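PDB 6QGM: VirX1 from Cyanophage Syn10, which iodinates diverse substrates and is probably a flavin-dependent halogenase of the tryptophan halogenase type. Local coordinates for residues G16-A21 and G51-F56; E65-A70 and Y165-E170. All blocks are in the same frame, centred on the assembly; numbering follows the deposited sequence.

In the fold
From the N terminus the chain forms strand 6-10, enters helix 14-26, and returns through strands 31-36 and 46-48 to helix 52-59. There contact 1 closes a short loop by bringing Met18 of the first helix against Phe56 and Phe53 of the second. Helix 64-67 then opens contact 2, whose much longer loop ends at strand 164-168, the middle strand of a three-stranded antiparallel sheet, just before helix 169-181. The two loops are in series, neither nesting nor crossing, yet their contacts adjoin, with centres about 12 Å apart. Phe53 of contact 1 packs against Tyr165, Trp67 and Ile167 of contact 2, so helix 52-59 links the packing around helix 14-26 with that on the small sheet.

Contact 1. Residues G16-A21 and G51-F56; sequences GWMTAA and GHFNKF
Met18 on helix 14-26 and Phe56 on helix 52-59 mark the closest approach of the two backbones, and since the CA atoms of Met18 and Phe56 are still 9.1 Å apart, side chains must fill the gap. Phe56 reaches across with CG anti to its backbone N (chi1 -179°), which carries the ring toward helix 14-26, leading with CZ. This atom lies 3.9 Å from CB of Met18 and 3.7 Å from O of Met18, the carbonyl oxygen being in the plane of the ring at its edge. The slightly positive C-H rim of a phenylalanine is a fitting neighbour for such an oxygen. The thioether chain of Met18 bends at chi3 (68°) and brings its terminal methyl over the ring: CE sits 4.1 Å from the Phe56 centroid, only 12° off the normal, a CH-pi contact. The sulfur stands obliquely to the same ring, with SD 5.3 Å from its centroid, which makes the pair a Met-aromatic contact. Helix 14-26 follows strand 6-10 and leads on to the neighbouring parallel strand 31-36, a beta-alpha-beta crossover. Gly16, with Gly11 and Gly13, fits the GxGxxG pattern of Rossmann-type dinucleotide-binding folds, consistent with flavin binding in this family. On the other helix, Phe53 adds a second, more peripheral ring one turn before Phe56. Met18 CE lies near the plane of this ring, at its edge, 4.4 Å from Phe53 CE1, so the flexible methionine end meets the face of one phenylalanine and the rim of another. Leu176 and Ile366, from helices 169-181 and 360-373, also pack on Met18. Within 51-56, Gly51 O accepts from both the backbone N and the side-chain ND2 of Asn54.

Contact 2. Residues E65-A70 and Y165-E170; sequences EDWMPA and YHIDAE
The indole of Trp67 makes an edge-to-face (T-shaped) contact with the ring of Tyr165, in a buried apolar layer where helix 64-67 and the residues after it meet strand 164-168. Centroids of the six-membered ring of Trp67 and the Tyr165 ring are 5.0 Å apart, with planes at 64°. The indole's CZ2 and CH2 do the touching: CZ2 hangs over one face of the phenol, offset toward the rim, 3.6 Å from CD2 of Tyr165. Trp67 achieves this with CG between its backbone N and carbonyl carbon (chi1 72°). The strand is the middle one of a three-stranded antiparallel sheet, between 46-48 and 74-76, and Tyr165 and Ile167, two residues apart, point to the same face of it. Branched Ile167 thus meets the indole rim, its CG2 lying 3.6 Å from CZ3 of Trp67 and near the indole plane. Met68 adds a Met-aromatic contact at the phenol's edge, with SD 3.8 Å from CE2 of Tyr165, while its own CG covers a face of Trp67. Tyrosine suits its place because the ring packs while OH is hydrogen-bonded to Asp64 and probably also interacts with Asn54. At the end of the strand, Asp168 takes the N-cap position of helix 169-181; its OD1 accepts from Leu171 N and, weakly, from Glu170 N, while its OD2 forms a salt bridge with Arg289.

Contact 1. Residues G16-A21 and G51-F56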
loop_
_atom_site.group_PDB
_atom_site.type_symbol
_atom_site.label_atom_id
_atom_site.label_comp_id
_atom_site.label_asym_id
_atom_site.label_seq_id
_atom_site.Cartn_x
_atom_site.Cartn_y
_atom_site.Cartn_z
ATOM N N GLY B 16 29.501 -19.860 10.633
ATOM C CA GLY B 16 29.592 -21.306 10.407
ATOM C C GLY B 16 29.005 -22.067 11.572
ATOM O O GLY B 16 28.131 -22.928 11.352
ATOM N N TRP B 17 29.462 -21.756 12.786
ATOM C CA TRP B 17 29.101 -22.506 14.011
ATOM C C TRP B 17 27.710 -22.105 14.500
ATOM O O TRP B 17 27.024 -22.965 15.072
ATOM C CB TRP B 17 30.179 -22.300 15.063
ATOM C CG TRP B 17 31.434 -23.014 14.690
ATOM C CD1 TRP B 17 32.647 -22.472 14.410
ATOM C CD2 TRP B 17 31.566 -24.427 14.499
ATOM N NE1 TRP B 17 33.538 -23.460 14.096
ATOM C CE2 TRP B 17 32.901 -24.668 14.130
ATOM C CE3 TRP B 17 30.686 -25.512 14.616
ATOM C CZ2 TRP B 17 33.372 -25.948 13.862
ATOM C CZ3 TRP B 17 31.157 -26.780 14.358
ATOM C CH2 TRP B 17 32.481 -26.990 13.984
ATOM N N MET B 18 27.301 -20.860 14.276
ATOM C CA MET B 18 25.923 -20.396 14.558
ATOM C C MET B 18 24.952 -21.235 13.722
ATOM O O MET B 18 23.949 -21.706 14.288
ATOM C CB MET B 18 25.769 -18.898 14.273
ATOM C CG MET B 18 26.339 -18.045 15.362
ATOM S SD MET B 18 26.292 -16.276 14.982
ATOM C CE MET B 18 24.531 -15.958 15.019
ATOM N N THR B 19 25.278 -21.464 12.451
ATOM C CA THR B 19 24.479 -22.286 11.499
ATOM C C THR B 19 24.517 -23.757 11.953
ATOM O O THR B 19 23.435 -24.367 12.092
ATOM C CB THR B 19 24.973 -22.091 10.058
ATOM O OG1 THR B 19 25.003 -20.693 9.779
ATOM C CG2 THR B 19 24.102 -22.784 9.041
ATOM N N ALA B 20 25.707 -24.302 12.205
ATOM C CA ALA B 20 25.889 -25.710 12.637
ATOM C C ALA B 20 25.083 -25.979 13.919
ATOM O O ALA B 20 24.347 -26.978 13.943
ATOM C CB ALA B 20 27.355 -26.025 12.826
ATOM N N ALA B 21 25.208 -25.119 14.935
ATOM C CA ALA B 21 24.542 -25.248 16.255
ATOM C C ALA B 21 23.018 -25.239 16.075
ATOM O O ALA B 21 22.367 -26.207 16.511
ATOM C CB ALA B 21 24.983 -24.143 17.178
ATOM N N GLY B 51 18.665 -6.653 19.581
ATOM C CA GLY B 51 17.606 -7.419 20.265
ATOM C C GLY B 51 17.368 -8.764 19.604
ATOM O O GLY B 51 17.282 -9.755 20.335
ATOM N N HIS B 52 17.300 -8.790 18.275
ATOM C CA HIS B 52 17.086 -9.986 17.410
ATOM C C HIS B 52 17.892 -11.182 17.950
ATOM O O HIS B 52 17.382 -12.315 17.931
ATOM C CB HIS B 52 17.513 -9.678 15.946
ATOM C CG HIS B 52 16.455 -9.220 14.976
ATOM N ND1 HIS B 52 15.918 -7.929 14.989
ATOM C CD2 HIS B 52 15.881 -9.859 13.926
ATOM C CE1 HIS B 52 15.022 -7.818 14.023
ATOM N NE2 HIS B 52 14.976 -8.995 13.358
ATOM N N PHE B 53 19.125 -10.924 18.398
ATOM C CA PHE B 53 20.104 -11.927 18.906
ATOM C C PHE B 53 19.525 -12.710 20.083
ATOM O O PHE B 53 19.878 -13.897 20.240
ATOM C CB PHE B 53 21.390 -11.224 19.324
ATOM C CG PHE B 53 22.577 -12.125 19.569
ATOM C CD1 PHE B 53 23.119 -12.893 18.554
ATOM C CD2 PHE B 53 23.186 -12.176 20.810
ATOM C CE1 PHE B 53 24.225 -13.696 18.775
ATOM C CE2 PHE B 53 24.280 -12.990 21.036
ATOM C CZ PHE B 53 24.803 -13.745 20.016
ATOM N N ASN B 54 18.677 -12.064 20.894
ATOM C CA ASN B 54 18.033 -12.692 22.076
ATOM C C ASN B 54 17.167 -13.873 21.600
ATOM O O ASN B 54 17.195 -14.935 22.280
ATOM C CB ASN B 54 17.279 -11.669 22.926
ATOM C CG ASN B 54 18.161 -10.706 23.681
ATOM O OD1 ASN B 54 18.750 -11.073 24.700
ATOM N ND2 ASN B 54 18.238 -9.470 23.210
ATOM N N LYS B 55 16.450 -13.726 20.478
ATOM C CA LYS B 55 15.599 -14.800 19.902
ATOM C C LYS B 55 16.479 -16.014 19.573
ATOM O O LYS B 55 16.062 -17.146 19.887
ATOM C CB LYS B 55 14.905 -14.332 18.616
ATOM C CG LYS B 55 13.907 -15.286 17.984
ATOM C CD LYS B 55 13.831 -15.130 16.484
ATOM C CE LYS B 55 12.581 -15.780 15.950
ATOM N NZ LYS B 55 12.160 -15.170 14.667
ATOM N N PHE B 56 17.637 -15.781 18.946
ATOM C CA PHE B 56 18.616 -16.835 18.589
ATOM C C PHE B 56 19.039 -17.544 19.879
ATOM O O PHE B 56 18.932 -18.788 19.963
ATOM C CB PHE B 56 19.802 -16.244 17.815
ATOM C CG PHE B 56 20.826 -17.258 17.383
ATOM C CD1 PHE B 56 20.659 -17.969 16.207
ATOM C CD2 PHE B 56 21.937 -17.534 18.173
ATOM C CE1 PHE B 56 21.570 -18.949 15.841
ATOM C CE2 PHE B 56 22.860 -18.495 17.791
ATOM C CZ PHE B 56 22.672 -19.201 16.626
#

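Contact 2. Residues E65-A70 and Y165-E170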
loop_
_atom_site.group_PDB
_atom_site.type_symbol
_atom_site.label_atom_id
_atom_site.label_comp_id
_atom_site.label_asym_id
_atom_site.label_seq_id
_atom_site.Cartn_x
_atom_site.Cartn_y
_atom_site.Cartn_z
ATOM N N GLU B 65 24.722 -16.617 31.883
ATOM C CA GLU B 65 25.712 -17.108 32.877
ATOM C C GLU B 65 26.726 -18.016 32.183
ATOM O O GLU B 65 27.902 -17.970 32.556
ATOM C CB GLU B 65 25.028 -17.905 33.996
ATOM C CG GLU B 65 24.001 -17.134 34.819
ATOM C CD GLU B 65 22.983 -17.972 35.598
ATOM O OE1 GLU B 65 22.922 -19.228 35.427
ATOM O OE2 GLU B 65 22.250 -17.368 36.401
ATOM N N ASP B 66 26.276 -18.819 31.216
ATOM C CA ASP B 66 27.045 -19.952 30.638
ATOM C C ASP B 66 27.957 -19.492 29.495
ATOM O O ASP B 66 29.158 -19.855 29.515
ATOM C CB ASP B 66 26.104 -21.046 30.134
ATOM C CG ASP B 66 25.267 -21.692 31.231
ATOM O OD1 ASP B 66 25.586 -21.523 32.419
ATOM O OD2 ASP B 66 24.290 -22.362 30.887
ATOM N N TRP B 67 27.414 -18.754 28.527
ATOM C CA TRP B 67 28.096 -18.442 27.243
ATOM C C TRP B 67 28.866 -17.115 27.327
ATOM O O TRP B 67 29.904 -17.005 26.654
ATOM C CB TRP B 67 27.106 -18.480 26.070
ATOM C CG TRP B 67 26.137 -17.336 26.014
ATOM C CD1 TRP B 67 24.854 -17.310 26.485
ATOM C CD2 TRP B 67 26.366 -16.050 25.413
ATOM N NE1 TRP B 67 24.281 -16.094 26.232
ATOM C CE2 TRP B 67 25.190 -15.296 25.592
ATOM C CE3 TRP B 67 27.459 -15.449 24.781
ATOM C CZ2 TRP B 67 25.068 -13.992 25.111
ATOM C CZ3 TRP B 67 27.345 -14.152 24.332
ATOM C CH2 TRP B 67 26.167 -13.436 24.495
ATOM N N MET B 68 28.417 -16.145 28.125
ATOM C CA MET B 68 29.013 -14.780 28.116
ATOM C C MET B 68 30.487 -14.847 28.517
ATOM O O MET B 68 31.342 -14.322 27.817
ATOM C CB MET B 68 28.240 -13.810 29.007
ATOM C CG MET B 68 26.929 -13.390 28.407
ATOM S SD MET B 68 26.006 -12.108 29.274
ATOM C CE MET B 68 27.096 -10.705 29.020
ATOM N N PRO B 69 30.865 -15.510 29.629
ATOM C CA PRO B 69 32.267 -15.561 30.033
ATOM C C PRO B 69 33.166 -16.293 29.035
ATOM O O PRO B 69 34.310 -15.952 28.935
ATOM C CB PRO B 69 32.239 -16.294 31.379
ATOM C CG PRO B 69 30.811 -16.138 31.842
ATOM C CD PRO B 69 29.998 -16.229 30.574
ATOM N N ALA B 70 32.614 -17.258 28.301
ATOM C CA ALA B 70 33.364 -18.085 27.326
ATOM C C ALA B 70 33.799 -17.259 26.104
ATOM O O ALA B 70 34.638 -17.752 25.346
ATOM C CB ALA B 70 32.530 -19.267 26.925
ATOM N N TYR B 165 24.107 -7.604 23.579
ATOM C CA TYR B 165 25.447 -8.103 24.004
ATOM C C TYR B 165 26.544 -7.561 23.086
ATOM O O TYR B 165 26.290 -7.357 21.894
ATOM C CB TYR B 165 25.457 -9.632 23.992
ATOM C CG TYR B 165 24.297 -10.270 24.718
ATOM C CD1 TYR B 165 23.088 -10.510 24.084
ATOM C CD2 TYR B 165 24.391 -10.630 26.048
ATOM C CE1 TYR B 165 22.011 -11.091 24.739
ATOM C CE2 TYR B 165 23.325 -11.204 26.724
ATOM C CZ TYR B 165 22.136 -11.445 26.067
ATOM O OH TYR B 165 21.100 -12.026 26.734
ATOM N N HIS B 166 27.715 -7.287 23.657
ATOM C CA HIS B 166 29.033 -7.189 22.965
ATOM C C HIS B 166 29.720 -8.548 23.095
ATOM O O HIS B 166 29.775 -9.049 24.218
ATOM C CB HIS B 166 29.899 -6.072 23.570
ATOM C CG HIS B 166 29.238 -4.734 23.579
ATOM N ND1 HIS B 166 28.889 -4.091 24.745
ATOM C CD2 HIS B 166 28.883 -3.908 22.580
ATOM C CE1 HIS B 166 28.365 -2.920 24.462
ATOM N NE2 HIS B 166 28.356 -2.780 23.131
ATOM N N ILE B 167 30.176 -9.143 21.998
ATOM C CA ILE B 167 30.774 -10.510 21.988
ATOM C C ILE B 167 32.052 -10.496 21.150
ATOM O O ILE B 167 32.157 -9.677 20.212
ATOM C CB ILE B 167 29.753 -11.540 21.464
ATOM C CG1 ILE B 167 29.498 -11.378 19.968
ATOM C CG2 ILE B 167 28.448 -11.473 22.268
ATOM C CD1 ILE B 167 28.527 -12.379 19.396
ATOM N N ASP B 168 32.992 -11.372 21.492
ATOM C CA ASP B 168 34.078 -11.831 20.591
ATOM C C ASP B 168 33.451 -12.928 19.727
ATOM O O ASP B 168 33.151 -14.007 20.277
ATOM C CB ASP B 168 35.284 -12.303 21.408
ATOM C CG ASP B 168 36.415 -12.963 20.632
ATOM O OD1 ASP B 168 36.146 -13.590 19.589
ATOM O OD2 ASP B 168 37.558 -12.874 21.088
ATOM N N ALA B 169 33.215 -12.652 18.441
ATOM C CA ALA B 169 32.418 -13.521 17.545
ATOM C C ALA B 169 33.088 -14.891 17.363
ATOM O O ALA B 169 32.358 -15.880 17.276
ATOM C CB ALA B 169 32.225 -12.810 16.232
ATOM N N GLU B 170 34.422 -14.947 17.310
ATOM C CA GLU B 170 35.167 -16.206 17.042
ATOM C C GLU B 170 35.008 -17.125 18.256
ATOM O O GLU B 170 34.712 -18.323 18.067
ATOM C CB GLU B 170 36.634 -15.935 16.701
ATOM C CG GLU B 170 37.367 -17.175 16.183
ATOM C CD GLU B 170 38.501 -16.960 15.176
ATOM O OE1 GLU B 170 39.637 -17.499 15.395
ATOM O OE2 GLU B 170 38.253 -16.274 14.153
#